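Local coordinates for vinylacetyl-CoA Delta-isomerase (Nitrosopumilus maritimus SCM1, PDB 6VJR), which acts as an oxygen-tolerant 4-hydroxybutyryl-CoA dehydratase, binding FAD and a [4Fe-4S] cluster, at the interface of chains A and B. Sequence-based numbering; all coordinates share one arbitrary frame. Chains: chain A/B, Vinylacetyl-CoA Delta-isomerase.

Contact 1: the interface of chains A and B. Residues chain A 304, 308, 326-327, 330; chain B 459, 462, 464, 467.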
loop_
_atom_site.group_PDB
_atom_site.type_symbol
_atom_site.label_atom_id
_atom_site.label_comp_id
_atom_site.label_asym_id
_atom_site.label_seq_id
_atom_site.Cartn_x
_atom_site.Cartn_y
_atom_site.Cartn_z
ATOM N N ILE A 304 13.745 12.999 7.303
ATOM C CA ILE A 304 14.649 11.887 7.055
ATOM C C ILE A 304 15.931 12.090 7.870
ATOM O O ILE A 304 16.437 11.207 8.562
ATOM C CB ILE A 304 14.936 11.757 5.560
ATOM C CG1 ILE A 304 13.714 11.304 4.793
ATOM C CG2 ILE A 304 16.155 10.869 5.333
ATOM C CD1 ILE A 304 13.831 11.496 3.297
ATOM N N ALA A 308 17.409 9.726 10.870
ATOM C CA ALA A 308 18.774 9.199 10.813
ATOM C C ALA A 308 19.553 9.625 12.051
ATOM O O ALA A 308 20.377 8.863 12.571
ATOM C CB ALA A 308 19.478 9.620 9.545
ATOM N N ILE A 326 14.855 4.253 5.929
ATOM C CA ILE A 326 15.322 5.552 5.464
ATOM C C ILE A 326 15.373 5.579 3.931
ATOM O O ILE A 326 15.093 6.606 3.298
ATOM C CB ILE A 326 16.657 5.889 6.144
ATOM C CG1 ILE A 326 16.463 6.051 7.634
ATOM C CG2 ILE A 326 17.311 7.123 5.538
ATOM C CD1 ILE A 326 17.753 6.157 8.407
ATOM N N ILE A 327 15.772 4.473 3.320
ATOM C CA ILE A 327 15.671 4.364 1.861
ATOM C C ILE A 327 14.228 4.545 1.393
ATOM O O ILE A 327 13.945 5.254 0.424
ATOM C CB ILE A 327 16.313 3.078 1.342
ATOM C CG1 ILE A 327 17.820 3.019 1.592
ATOM C CG2 ILE A 327 15.962 2.860 -0.116
ATOM C CD1 ILE A 327 18.434 1.629 1.475
ATOM N N THR A 330 13.171 8.080 1.550
ATOM C CA THR A 330 13.846 8.837 0.496
ATOM C C THR A 330 13.170 8.615 -0.865
ATOM O O THR A 330 12.895 9.575 -1.615
ATOM C CB THR A 330 15.328 8.427 0.417
ATOM O OG1 THR A 330 15.990 8.778 1.633
ATOM C CG2 THR A 330 16.031 9.113 -0.717
ATOM N N GLN B 459 20.637 4.459 -1.597
ATOM C CA GLN B 459 21.387 4.619 -0.361
ATOM C C GLN B 459 22.694 5.359 -0.607
ATOM O O GLN B 459 23.067 6.225 0.167
ATOM C CB GLN B 459 21.645 3.243 0.223
ATOM C CG GLN B 459 22.386 3.274 1.543
ATOM C CD GLN B 459 22.366 1.931 2.216
ATOM O OE1 GLN B 459 21.629 1.707 3.169
ATOM N NE2 GLN B 459 23.099 0.999 1.672
ATOM N N MET B 462 21.730 9.318 -1.315
ATOM C CA MET B 462 20.636 9.979 -0.627
ATOM C C MET B 462 21.094 10.984 0.447
ATOM O O MET B 462 20.257 11.561 1.165
ATOM C CB MET B 462 19.736 8.919 0.011
ATOM C CG MET B 462 20.342 8.153 1.150
ATOM S SD MET B 462 19.204 6.901 1.806
ATOM C CE MET B 462 20.141 6.089 3.098
ATOM N N VAL B 464 22.525 11.313 3.491
ATOM C CA VAL B 464 21.945 11.296 4.819
ATOM C C VAL B 464 22.713 12.176 5.819
ATOM O O VAL B 464 22.106 12.715 6.745
ATOM C CB VAL B 464 21.757 9.848 5.302
ATOM C CG1 VAL B 464 23.058 9.146 5.683
ATOM C CG2 VAL B 464 20.771 9.814 6.434
ATOM N N LYS B 467 21.331 15.651 5.290
ATOM C CA LYS B 467 20.005 15.735 5.863
ATOM C C LYS B 467 20.037 15.793 7.386
ATOM O O LYS B 467 19.245 16.511 7.987
ATOM C CB LYS B 467 19.125 14.607 5.331
ATOM C CG LYS B 467 18.890 14.728 3.807
ATOM C CD LYS B 467 18.057 13.596 3.216
ATOM C CE LYS B 467 18.010 13.720 1.733
ATOM N NZ LYS B 467 17.197 12.656 1.200
#
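B:Met462, in the loop joining helices 451-461 and 464-475 of chain B, lays its thioether across A:Ile326, A:Ile327 and A:Thr330 on helix 320-345 of chain A, at about a right angle to each side chain. Its CG sits between backbone N and carbonyl carbon (chi1 68°), and the chain beyond is fully extended, which carries sulfur and methyl along the helix surface. The SD of B:Met462 lies 3.7 Å from the hydroxyl OG1 of A:Thr330, while the terminal CE of B:Met462 rests 3.9 Å from CG2 of A:Ile326. Nearer the methionine backbone, CB of B:Met462 meets the methyl CG2 of A:Thr330 at 3.8 Å. OG1 of A:Thr330 also bonds to O of A:Ile326 at 2.9 Å, tilted 29° from the carbonyl plane, while both OG1 and CG2 touch B:Met462. On one flank, CD1 of A:Ile327 touches B:Gln459 at both CB and the amide oxygen OE1, the latter 3.6 Å away, as the two side chains cross obliquely. On the other, A:Ile304 and B:Lys467 run side by side in the same direction, with CG2 of A:Ile304 3.9 Å from CD in the aliphatic stretch of the lysine. Packing is tight where CB of A:Ala308 meets CG2 of B:Val464 at 3.4 Å. By fitting the 451-475 region of one subunit against helices 295-314 and 320-345 of the other, this largely apolar patch probably helps hold the two copies together.

Contact 2: the interface of chains A and B. Residues chain A 360, 458, 462, 467; chain B 327, 330-331, 334.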
loop_
_atom_site.group_PDB
_atom_site.type_symbol
_atom_site.label_atom_id
_atom_site.label_comp_id
_atom_site.label_asym_id
_atom_site.label_seq_id
_atom_site.Cartn_x
_atom_site.Cartn_y
_atom_site.Cartn_z
ATOM N N MET A 360 -1.738 17.645 -15.882
ATOM C CA MET A 360 -1.853 16.246 -15.536
ATOM C C MET A 360 -0.767 15.867 -14.537
ATOM O O MET A 360 -1.055 15.269 -13.513
ATOM C CB MET A 360 -1.799 15.331 -16.766
ATOM C CG MET A 360 -1.742 13.880 -16.392
ATOM S SD MET A 360 -3.234 13.187 -15.692
ATOM C CE MET A 360 -3.998 12.503 -17.174
ATOM N N ILE A 458 -7.723 14.388 -13.070
ATOM C CA ILE A 458 -7.088 13.320 -13.825
ATOM C C ILE A 458 -8.107 12.734 -14.802
ATOM O O ILE A 458 -7.800 12.506 -15.967
ATOM C CB ILE A 458 -6.502 12.274 -12.894
ATOM C CG1 ILE A 458 -5.295 12.858 -12.100
ATOM C CG2 ILE A 458 -6.112 11.036 -13.678
ATOM C CD1 ILE A 458 -4.854 11.983 -10.924
ATOM N N MET A 462 -7.432 12.097 -18.896
ATOM C CA MET A 462 -6.795 10.796 -18.990
ATOM C C MET A 462 -7.041 10.061 -20.321
ATOM O O MET A 462 -6.540 8.932 -20.494
ATOM C CB MET A 462 -7.210 9.944 -17.791
ATOM C CG MET A 462 -8.600 9.425 -17.817
ATOM S SD MET A 462 -8.856 8.517 -16.274
ATOM C CE MET A 462 -10.595 8.185 -16.542
ATOM N N LYS A 467 -7.090 5.642 -25.373
ATOM C CA LYS A 467 -6.514 4.407 -24.849
ATOM C C LYS A 467 -7.316 3.154 -25.239
ATOM O O LYS A 467 -6.737 2.123 -25.585
ATOM C CB LYS A 467 -6.336 4.508 -23.329
ATOM C CG LYS A 467 -5.307 5.563 -22.909
ATOM C CD LYS A 467 -5.159 5.752 -21.406
ATOM C CE LYS A 467 -4.108 6.818 -21.161
ATOM N NZ LYS A 467 -3.952 7.067 -19.757
ATOM N N ILE B 327 -8.934 5.689 -12.897
ATOM C CA ILE B 327 -8.145 6.842 -12.423
ATOM C C ILE B 327 -6.890 6.363 -11.682
ATOM O O ILE B 327 -5.810 6.886 -11.868
ATOM C CB ILE B 327 -8.990 7.796 -11.574
ATOM C CG1 ILE B 327 -10.118 8.439 -12.420
ATOM C CG2 ILE B 327 -8.102 8.838 -10.894
ATOM C CD1 ILE B 327 -11.176 9.125 -11.570
ATOM N N THR B 330 -4.324 5.121 -14.037
ATOM C CA THR B 330 -3.716 6.263 -14.727
ATOM C C THR B 330 -2.690 6.962 -13.833
ATOM O O THR B 330 -1.583 7.284 -14.281
ATOM C CB THR B 330 -4.813 7.228 -15.165
ATOM O OG1 THR B 330 -5.707 6.563 -16.056
ATOM C CG2 THR B 330 -4.251 8.466 -15.796
ATOM N N HIS B 331 -3.058 7.243 -12.571
ATOM C CA HIS B 331 -2.209 7.925 -11.612
ATOM C C HIS B 331 -0.888 7.172 -11.423
ATOM O O HIS B 331 0.210 7.752 -11.437
ATOM C CB HIS B 331 -2.944 8.089 -10.278
ATOM C CG HIS B 331 -2.036 8.577 -9.209
ATOM N ND1 HIS B 331 -1.457 9.831 -9.192
ATOM C CD2 HIS B 331 -1.561 7.927 -8.156
ATOM C CE1 HIS B 331 -0.652 9.910 -8.138
ATOM N NE2 HIS B 331 -0.691 8.729 -7.478
ATOM N N GLU B 334 1.251 7.345 -14.607
ATOM C CA GLU B 334 1.864 8.638 -14.826
ATOM C C GLU B 334 2.949 8.933 -13.803
ATOM O O GLU B 334 3.854 9.735 -14.072
ATOM C CB GLU B 334 0.862 9.774 -14.833
ATOM C CG GLU B 334 -0.165 9.728 -15.958
ATOM C CD GLU B 334 0.351 9.573 -17.380
ATOM O OE1 GLU B 334 -0.451 9.177 -18.241
ATOM O OE2 GLU B 334 1.491 10.022 -17.676
HETATM O O HOH W 1 -3.058 9.600 -19.326
HETATM O O HOH W 2 -1.711 6.685 -17.966
#
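The side-chain amine NZ of A:Lys467 is held by two waters that carry its contact over to B:Glu334, in a mainly helical interface between two copies of this HpaB-family flavoprotein. NZ of A:Lys467 stands 2.7 Å from water 1 and 2.9 Å from water 2. Both waters also bind the same carboxylate oxygen, with OE1 of B:Glu334 2.9 Å from water 1 and 2.8 Å from water 2. NZ of A:Lys467 and OE1 of B:Glu334 themselves are 4.4 Å apart, so the presumably oppositely charged groups are linked through solvent rather than paired directly; each would probably still stabilise the other. Within chain A, the lysine gives a weak bond to O of A:Met462, and the extended chain carries NZ of A:Lys467 towards B:Glu334.

Beside the waters the contact turns apolar. A:Ile458, on helix 451-461, and B:Thr330 run antiparallel alongside one another, their CG2 methyls meeting at 3.8 Å. The threonine CG2 is anti to its backbone nitrogen (chi1 -60° for OG1), a setting that directs the methyl towards chain A. The same CG2 of A:Ile458 lies 4.1 Å from CG2 of B:Ile327, about one turn before B:Thr330 on helix 320-345. B:His331 and A:Met360 border this cluster more loosely, with the methionine CE 4.3 Å from CG2 of B:Thr330.

Contact 3: the interface of chains A and B. Residues chain A 471-472, 474-475; chain B 246, 302, 424, 427.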
loop_
_atom_site.group_PDB
_atom_site.type_symbol
_atom_site.label_atom_id
_atom_site.label_comp_id
_atom_site.label_asym_id
_atom_site.label_seq_id
_atom_site.Cartn_x
_atom_site.Cartn_y
_atom_site.Cartn_z
ATOM N N ALA A 471 -5.952 -0.244 -27.368
ATOM C CA ALA A 471 -6.190 -1.633 -26.966
ATOM C C ALA A 471 -6.925 -2.400 -28.074
ATOM O O ALA A 471 -6.529 -3.519 -28.434
ATOM C CB ALA A 471 -6.921 -1.671 -25.662
ATOM N N LYS A 472 -7.955 -1.775 -28.648
ATOM C CA LYS A 472 -8.692 -2.364 -29.761
ATOM C C LYS A 472 -7.770 -2.713 -30.927
ATOM O O LYS A 472 -7.838 -3.809 -31.466
ATOM C CB LYS A 472 -9.870 -1.498 -30.208
ATOM C CG LYS A 472 -11.008 -1.488 -29.221
ATOM C CD LYS A 472 -12.165 -0.603 -29.654
ATOM C CE LYS A 472 -13.252 -0.539 -28.669
ATOM N NZ LYS A 472 -14.358 0.266 -29.210
ATOM N N LEU A 474 -4.577 -3.489 -30.810
ATOM C CA LEU A 474 -3.732 -4.626 -30.498
ATOM C C LEU A 474 -4.532 -5.917 -30.419
ATOM O O LEU A 474 -3.969 -6.949 -30.695
ATOM C CB LEU A 474 -2.888 -4.351 -29.276
ATOM C CG LEU A 474 -1.859 -3.256 -29.526
ATOM C CD1 LEU A 474 -1.186 -2.748 -28.295
ATOM C CD2 LEU A 474 -0.805 -3.700 -30.493
ATOM N N ALA A 475 -5.807 -5.841 -30.041
ATOM C CA ALA A 475 -6.661 -7.019 -29.882
ATOM C C ALA A 475 -7.251 -7.502 -31.213
ATOM O O ALA A 475 -7.961 -8.504 -31.252
ATOM C CB ALA A 475 -7.772 -6.692 -28.928
ATOM N N GLY B 246 -4.209 -12.895 -27.737
ATOM C CA GLY B 246 -4.494 -11.607 -27.130
ATOM C C GLY B 246 -3.899 -10.460 -27.908
ATOM O O GLY B 246 -4.629 -9.612 -28.403
ATOM N N VAL B 302 -2.206 0.979 -22.882
ATOM C CA VAL B 302 -2.954 -0.102 -23.538
ATOM C C VAL B 302 -3.811 -0.885 -22.527
ATOM O O VAL B 302 -5.005 -1.133 -22.774
ATOM C CB VAL B 302 -1.988 -1.060 -24.271
ATOM C CG1 VAL B 302 -2.708 -2.305 -24.752
ATOM C CG2 VAL B 302 -1.280 -0.372 -25.402
ATOM N N ILE B 424 -10.894 -8.629 -26.434
ATOM C CA ILE B 424 -10.390 -7.715 -25.397
ATOM C C ILE B 424 -10.029 -8.471 -24.125
ATOM O O ILE B 424 -9.041 -8.139 -23.471
ATOM C CB ILE B 424 -11.302 -6.492 -25.197
ATOM C CG1 ILE B 424 -10.448 -5.373 -24.595
ATOM C CG2 ILE B 424 -12.521 -6.802 -24.340
ATOM C CD1 ILE B 424 -9.583 -4.658 -25.612
ATOM N N LEU B 427 -6.687 -9.993 -24.652
ATOM C CA LEU B 427 -5.616 -9.025 -24.505
ATOM C C LEU B 427 -5.263 -8.829 -23.033
ATOM O O LEU B 427 -4.075 -8.758 -22.659
ATOM C CB LEU B 427 -5.965 -7.726 -25.214
ATOM C CG LEU B 427 -4.895 -6.632 -25.162
ATOM C CD1 LEU B 427 -3.619 -7.058 -25.834
ATOM C CD2 LEU B 427 -5.383 -5.331 -25.747
#
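A:Ala471 and B:Leu427 make one apolar contact, the small alanine methyl CB lying 4.0 Å from CD2 of the leucine. CB of A:Ala471 also meets CD1 of B:Ile424 at 4.0 Å, so two side chains about one turn apart on helix 418-432 converge on it from the same side. B:Leu427 reaches this position with CG opposite its backbone nitrogen (chi1 -179°), which directs CD2 towards A:Ala471. A second apolar pair joins A:Leu474 to B:Val302 of helix 295-314: the side chains cross at about a right angle, and CD1 of the leucine faces both valine methyls, 3.7 Å from CG2 and 3.9 Å from CG1.

Carbon-to-carbonyl contacts form the other class. CD2 of B:Leu427 packs 3.4 Å from the backbone O of A:Ala471, and on the opposite chain O of B:Val302 lies 3.5 Å from CB of A:Ala471. At the C-terminal end of helix 464-475, CA of A:Ala475 approaches O of B:Gly246, a loop residue, at 3.6 Å. The small A:Ala471, A:Ala475 and B:Gly246 probably allow this close backbone approach. The patch seats the end of helix 464-475 against the neighbouring subunit and may help steady the pairing of chains A and B in the deposited assembly.

The centres of C-alpha atoms lie about 30 Å apart for contacts 1 and 2, about 42 Å for contacts 1 and 3, and about 19 Å for contacts 2 and 3. Contacts 1 and 2 are largely two-fold counterparts: Ile327, Thr330, Met462 and Lys467 occur in both with the chains exchanged. Helix 464-475 runs through all three, supplied by chain B in contact 1 and by chain A in contacts 2 and 3, while helix 295-314 contributes to contacts 1 and 3. Each subunit thus lays its C-terminal region on its partner, a reciprocal arrangement consistent with a dimer within the deposited four-copy assembly.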